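Local coordinates for protein cadherin-23 (Mus musculus, PDB 5UZ8) that probably works as a calcium-dependent adhesion protein of the inner ear, contributing to the mechanotransduction that underlies hearing, at residues N217-Q222 against D249-S254; P221-P226 against V295-G300. All blocks are in the same frame, centred on the assembly; numbering follows the deposited sequence. Where two conformers were deposited one is given.

Contact 1. Residues N217-Q222 against D249-S254. With CA (calcium ion), chain E; CA (calcium ion), chain F; CA (calcium ion), chain G; GSH (glutathione), chain L.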
loop_
_atom_site.group_PDB
_atom_site.type_symbol
_atom_site.label_atom_id
_atom_site.label_comp_id
_atom_site.label_asym_id
_atom_site.label_seq_id
_atom_site.Cartn_x
_atom_site.Cartn_y
_atom_site.Cartn_z
ATOM N N ASN A 217 -11.212 16.727 20.468
ATOM C CA ASN A 217 -12.084 16.728 21.633
ATOM C C ASN A 217 -13.530 16.868 21.154
ATOM O O ASN A 217 -14.044 17.981 21.078
ATOM C CB ASN A 217 -11.751 17.878 22.589
ATOM C CG ASN A 217 -12.496 17.746 23.897
ATOM O OD1 ASN A 217 -12.704 16.628 24.379
ATOM N ND2 ASN A 217 -12.948 18.856 24.448
ATOM N N ASP A 218 -14.185 15.766 20.785
ATOM C CA ASP A 218 -15.557 15.844 20.276
ATOM C C ASP A 218 -16.570 15.142 21.172
ATOM O O ASP A 218 -17.705 15.012 20.785
ATOM C CB ASP A 218 -15.670 15.356 18.835
ATOM C CG ASP A 218 -15.116 13.913 18.603
ATOM O OD1 ASP A 218 -14.408 13.309 19.441
ATOM O OD2 ASP A 218 -15.390 13.390 17.484
ATOM N N CYS A 219 -16.159 14.728 22.361
ATOM C CA CYS A 219 -17.065 14.070 23.304
ATOM C C CYS A 219 -17.132 14.866 24.617
ATOM O O CYS A 219 -16.117 15.151 25.247
ATOM C CB CYS A 219 -16.642 12.641 23.536
ATOM S SG CYS A 219 -16.572 11.763 21.955
ATOM N N ARG A 220 -18.351 15.236 25.006
ATOM C CA ARG A 220 -18.549 15.953 26.237
ATOM C C ARG A 220 -18.616 14.956 27.392
ATOM O O ARG A 220 -19.024 13.815 27.218
ATOM C CB ARG A 220 -19.802 16.851 26.186
ATOM C CG ARG A 220 -21.095 16.088 26.362
ATOM C CD ARG A 220 -22.305 16.936 26.110
ATOM N NE ARG A 220 -22.448 18.009 27.082
ATOM C CZ ARG A 220 -23.497 18.819 27.131
ATOM N NH1 ARG A 220 -24.531 18.635 26.317
ATOM N NH2 ARG A 220 -23.537 19.813 28.021
ATOM N N PRO A 221 -18.186 15.382 28.576
ATOM C CA PRO A 221 -18.344 14.581 29.791
ATOM C C PRO A 221 -19.804 14.227 30.071
ATOM O O PRO A 221 -20.691 15.040 29.782
ATOM C CB PRO A 221 -17.816 15.501 30.872
ATOM C CG PRO A 221 -16.870 16.409 30.163
ATOM C CD PRO A 221 -17.488 16.656 28.831
ATOM N N GLN A 222 -20.048 13.021 30.566
ATOM C CA GLN A 222 -21.410 12.546 30.863
ATOM C C GLN A 222 -21.444 11.965 32.221
ATOM O O GLN A 222 -20.549 11.180 32.577
ATOM C CB GLN A 222 -21.836 11.291 30.042
ATOM C CG GLN A 222 -21.901 11.382 28.595
ATOM C CD GLN A 222 -22.339 10.029 28.024
ATOM O OE1 GLN A 222 -21.502 9.151 27.721
ATOM N NE2 GLN A 222 -23.645 9.836 27.942
ATOM N N ASP A 249 -15.808 10.352 29.880
ATOM C CA ASP A 249 -15.514 11.128 28.687
ATOM C C ASP A 249 -14.727 10.234 27.753
ATOM O O ASP A 249 -13.722 9.658 28.150
ATOM C CB ASP A 249 -14.732 12.392 29.079
ATOM C CG ASP A 249 -14.455 13.326 27.912
ATOM O OD1 ASP A 249 -13.964 12.877 26.846
ATOM O OD2 ASP A 249 -14.665 14.552 28.075
ATOM N N GLN A 250 -15.237 10.061 26.535
ATOM C CA GLN A 250 -14.733 9.051 25.606
ATOM C C GLN A 250 -13.448 9.439 24.854
ATOM O O GLN A 250 -12.855 8.607 24.197
ATOM C CB GLN A 250 -15.824 8.707 24.600
ATOM C CG GLN A 250 -17.092 8.106 25.242
ATOM C CD GLN A 250 -16.787 6.932 26.116
ATOM O OE1 GLN A 250 -16.285 5.917 25.619
ATOM N NE2 GLN A 250 -17.154 7.012 27.408
ATOM N N ASP A 251 -13.055 10.698 24.940
ATOM C CA ASP A 251 -11.843 11.200 24.276
ATOM C C ASP A 251 -10.549 10.673 24.916
ATOM O O ASP A 251 -10.566 9.822 25.801
ATOM C CB ASP A 251 -11.872 12.734 24.235
ATOM C CG ASP A 251 -13.001 13.266 23.382
ATOM O OD1 ASP A 251 -13.162 12.772 22.236
ATOM O OD2 ASP A 251 -13.734 14.180 23.853
ATOM N N GLU A 252 -9.427 11.129 24.389
ATOM C CA GLU A 252 -8.113 10.670 24.781
ATOM C C GLU A 252 -7.340 11.758 25.541
ATOM O O GLU A 252 -7.410 12.941 25.212
ATOM C CB GLU A 252 -7.340 10.293 23.502
ATOM C CG GLU A 252 -5.994 9.633 23.744
ATOM C CD GLU A 252 -5.324 9.128 22.469
ATOM O OE1 GLU A 252 -5.741 9.434 21.337
ATOM O OE2 GLU A 252 -4.328 8.407 22.603
ATOM N N GLY A 253 -6.528 11.329 26.495
ATOM C CA GLY A 253 -5.561 12.238 27.142
ATOM C C GLY A 253 -6.257 13.411 27.833
ATOM O O GLY A 253 -7.304 13.228 28.472
ATOM N N SER A 254 -5.697 14.609 27.672
ATOM C CA SER A 254 -6.275 15.799 28.292
ATOM C C SER A 254 -7.734 16.032 27.856
ATOM O O SER A 254 -8.519 16.574 28.629
ATOM C CB SER A 254 -5.408 17.043 28.028
ATOM O OG SER A 254 -5.270 17.282 26.635
HETATM CA CA CA E . -13.887 15.334 25.915
HETATM CA CA CA F . -12.401 12.282 20.136
HETATM CA CA CA G . -15.160 11.004 17.635
HETATM N N1 GSH L . -21.626 10.895 15.125
HETATM C CA1 GSH L . -20.538 11.829 15.375
HETATM C C1 GSH L . -19.466 11.622 14.332
HETATM O O11 GSH L . -19.627 10.691 13.509
HETATM O O12 GSH L . -18.458 12.370 14.364
HETATM C CB1 GSH L . -19.947 11.639 16.786
HETATM C CG1 GSH L . -19.301 10.266 16.965
HETATM C CD1 GSH L . -18.477 10.215 18.231
HETATM O OE1 GSH L . -17.413 10.820 18.328
HETATM N N2 GSH L . -18.960 9.442 19.198
HETATM C CA2 GSH L . -18.215 9.119 20.397
HETATM C C2 GSH L . -18.081 7.634 20.574
HETATM O O2 GSH L . -17.969 7.182 21.701
HETATM C CB2 GSH L . -18.898 9.766 21.601
HETATM S SG2 GSH L . -18.834 11.555 21.405
HETATM N N3 GSH L . -18.022 6.895 19.459
HETATM C CA3 GSH L . -17.811 5.459 19.462
HETATM C C3 GSH L . -18.986 4.695 18.886
HETATM O O31 GSH L . -18.926 3.445 18.945
HETATM O O32 GSH L . -19.938 5.313 18.343
HETATM O O HOH W 1 -18.804 9.262 28.159
HETATM O O HOH W 2 -16.074 11.256 15.373
#
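Cys-219 and Asp-249 belong to two irregular loops that run closest where the CA atoms of Pro-221 and Asp-249 come within 4.6 Å, the linker 217-222 lying against the loop that follows strand 241-244. Asp-251 spans the two loops. Its CG stands beside its own backbone N (chi1 -65°); OD2 accepts from the backbone N of Cys-219 at 2.9 Å with its syn lone pair. The same OD2 binds the first calcium (chain E), and OD1 binds the second (chain F), so one carboxylate bridges two ions. Asn-217 crosses it at about a right angle, the amide and carboxylate planes 67° apart; its OD1 stands 2.7 Å from Asp-251 OD2, two oxygens brought close because both bind the first calcium. Asp-249 grips this ion with both oxygens, and the backbone O of Cys-219 lies 2.3 Å from the same calcium. Asp-249 OD1 also accepts from Asp-251 N at 3.0 Å, an Asx turn that sets one ligand-bearing residue by the other. Asp-218 in turn bridges the second calcium and the third (chain G), which glutathione OE1 joins at 2.4 Å. Glu-127 and Glu-180 of the preceding domain also bind the second calcium. Clustered carboxylates would probably repel one another without the ions, so this interdomain junction is likely to depend on calcium for its rigidity.

Contact 2. Residues P221-P226 against V295-G300; sequences PQFSKP and VVATDG. With CA (calcium ion), chain E.
Phe-223 meets Val-295 and Ala-297 with its CG beside the backbone N, anti to the carbonyl carbon (chi1 -65°), and its CB directed toward strand 290-298. Asp-299, by contrast, holds CG between its N and carbonyl carbon (chi1 68°), and the carboxylate beyond it faces the calcium of chain E. The far corner of the phenylalanine ring does the touching. CZ lies 3.8 Å from Ala-297 CB and also touches Val-295 CG1, while CE2 approaches the backbone O of Val-295. The side chains of Phe-223 and Val-295 cross at about a right angle. Replacing Phe-223 by an alanine would probably open a gap beside the methyl groups of Val-295 and Ala-297 and leave this part of the linker freer to move. Two residues earlier, the ring of Pro-221 rests on the end of the strand: its CB meets Ala-297 CB, and CG lies 3.6 Å from Ala-297 O. No hydrogen bond passes between the segments. The proline also flanks the metal ligand, its CD 4.0 Å from Asp-299 OD2. That oxygen binds the calcium at 2.4 Å. The other oxygen, OD1, accepts from the backbone N of Gly-301 and of Leu-305, so the carboxylate is held at both oxygens. A proline and an aromatic that follow the calcium-binding linker and pack on the end of strand 290-298 of the following cadherin domain form the familiar P-x-F continuation of the cadherin linker motif.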
loop_
_atom_site.group_PDB
_atom_site.type_symbol
_atom_site.label_atom_id
_atom_site.label_comp_id
_atom_site.label_asym_id
_atom_site.label_seq_id
_atom_site.Cartn_x
_atom_site.Cartn_y
_atom_site.Cartn_z
ATOM N N PRO A 221 -18.186 15.382 28.576
ATOM C CA PRO A 221 -18.344 14.581 29.791
ATOM C C PRO A 221 -19.804 14.227 30.071
ATOM O O PRO A 221 -20.691 15.040 29.782
ATOM C CB PRO A 221 -17.816 15.501 30.872
ATOM C CG PRO A 221 -16.870 16.409 30.163
ATOM C CD PRO A 221 -17.488 16.656 28.831
ATOM N N GLN A 222 -20.048 13.021 30.566
ATOM C CA GLN A 222 -21.410 12.546 30.863
ATOM C C GLN A 222 -21.444 11.965 32.221
ATOM O O GLN A 222 -20.549 11.180 32.577
ATOM C CB GLN A 222 -21.836 11.291 30.042
ATOM C CG GLN A 222 -21.901 11.382 28.595
ATOM C CD GLN A 222 -22.339 10.029 28.024
ATOM O OE1 GLN A 222 -21.502 9.151 27.721
ATOM N NE2 GLN A 222 -23.645 9.836 27.942
ATOM N N PHE A 223 -22.531 12.248 32.931
ATOM C CA PHE A 223 -22.931 11.427 34.078
ATOM C C PHE A 223 -23.944 10.331 33.671
ATOM O O PHE A 223 -24.652 10.427 32.656
ATOM C CB PHE A 223 -23.516 12.329 35.153
ATOM C CG PHE A 223 -22.524 13.298 35.738
ATOM C CD1 PHE A 223 -21.759 12.950 36.846
ATOM C CD2 PHE A 223 -22.350 14.554 35.191
ATOM C CE1 PHE A 223 -20.860 13.847 37.408
ATOM C CE2 PHE A 223 -21.450 15.469 35.745
ATOM C CZ PHE A 223 -20.696 15.107 36.849
ATOM N N SER A 224 -24.043 9.306 34.506
ATOM C CA SER A 224 -24.871 8.129 34.202
ATOM C C SER A 224 -26.374 8.399 34.216
ATOM O O SER A 224 -27.137 7.715 33.533
ATOM C CB SER A 224 -24.566 7.013 35.196
ATOM O OG SER A 224 -24.942 7.403 36.502
ATOM N N LYS A 225 -26.796 9.389 35.003
ATOM C CA LYS A 225 -28.193 9.782 35.044
ATOM C C LYS A 225 -28.309 11.260 35.405
ATOM O O LYS A 225 -27.348 11.843 35.875
ATOM C CB LYS A 225 -28.942 8.889 36.051
ATOM C CG LYS A 225 -28.410 8.955 37.468
ATOM C CD LYS A 225 -29.091 7.948 38.375
ATOM C CE LYS A 225 -28.462 7.980 39.750
ATOM N NZ LYS A 225 -29.226 7.183 40.735
ATOM N N PRO A 226 -29.481 11.863 35.165
ATOM C CA PRO A 226 -29.643 13.284 35.372
ATOM C C PRO A 226 -29.915 13.731 36.813
ATOM O O PRO A 226 -29.905 14.942 37.075
ATOM C CB PRO A 226 -30.831 13.631 34.461
ATOM C CG PRO A 226 -31.672 12.385 34.468
ATOM C CD PRO A 226 -30.661 11.267 34.500
ATOM N N VAL A 295 -23.864 19.582 39.604
ATOM C CA VAL A 295 -22.482 19.070 39.596
ATOM C C VAL A 295 -22.028 19.147 38.148
ATOM O O VAL A 295 -22.746 18.695 37.248
ATOM C CB VAL A 295 -22.413 17.624 40.096
ATOM C CG1 VAL A 295 -20.980 17.114 40.149
ATOM C CG2 VAL A 295 -23.035 17.512 41.481
ATOM N N VAL A 296 -20.857 19.721 37.923
ATOM C CA VAL A 296 -20.335 19.931 36.580
ATOM C C VAL A 296 -19.036 19.151 36.456
ATOM O O VAL A 296 -18.214 19.207 37.364
ATOM C CB VAL A 296 -20.012 21.411 36.353
ATOM C CG1 VAL A 296 -19.571 21.687 34.917
ATOM C CG2 VAL A 296 -21.177 22.289 36.749
ATOM N N ALA A 297 -18.858 18.443 35.329
ATOM C CA ALA A 297 -17.587 17.809 34.977
ATOM C C ALA A 297 -17.111 18.496 33.712
ATOM O O ALA A 297 -17.884 18.626 32.783
ATOM C CB ALA A 297 -17.764 16.315 34.722
ATOM N N THR A 298 -15.877 18.984 33.712
ATOM C CA THR A 298 -15.327 19.711 32.565
ATOM C C THR A 298 -14.054 18.994 32.118
ATOM O O THR A 298 -13.197 18.672 32.954
ATOM C CB THR A 298 -14.999 21.162 32.974
ATOM O OG1 THR A 298 -16.183 21.796 33.475
ATOM C CG2 THR A 298 -14.454 21.970 31.840
ATOM N N ASP A 299 -13.908 18.775 30.808
ATOM C CA ASP A 299 -12.719 18.126 30.306
ATOM C C ASP A 299 -11.584 19.136 30.105
ATOM O O ASP A 299 -11.743 20.354 30.364
ATOM C CB ASP A 299 -13.007 17.254 29.071
ATOM C CG ASP A 299 -13.387 18.046 27.820
ATOM O OD1 ASP A 299 -13.012 19.231 27.660
ATOM O OD2 ASP A 299 -14.055 17.430 26.956
ATOM N N GLY A 300 -10.429 18.618 29.690
ATOM C CA GLY A 300 -9.243 19.427 29.459
ATOM C C GLY A 300 -9.004 19.840 28.033
ATOM O O GLY A 300 -7.873 20.230 27.680
HETATM CA CA CA E . -13.887 15.334 25.915
#

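Overall arrangement
Both contacts start from the same linker, sharing Pro-221 and Gln-222, and their centres lie 10 Å apart. Contact 1 is only partly buried and runs on charge: carboxylates, an amide and backbone oxygens gathered round calcium ions, with glutathione bound beside it. Contact 2 is buried and mostly apolar, pressing the linker's continuation against a sheet strand of the following domain. The calcium of chain E ties them together, since Asp-299 of contact 2 completes, with Asn-255, the site that contact 1 largely builds. A probable hydrogen bond, Asn-217 ND2 to Asp-299 OD2 at 3.1 Å, adds a second tie. The chemistry thus shifts from metal coordination at the junction to apolar packing where the linker meets the following domain.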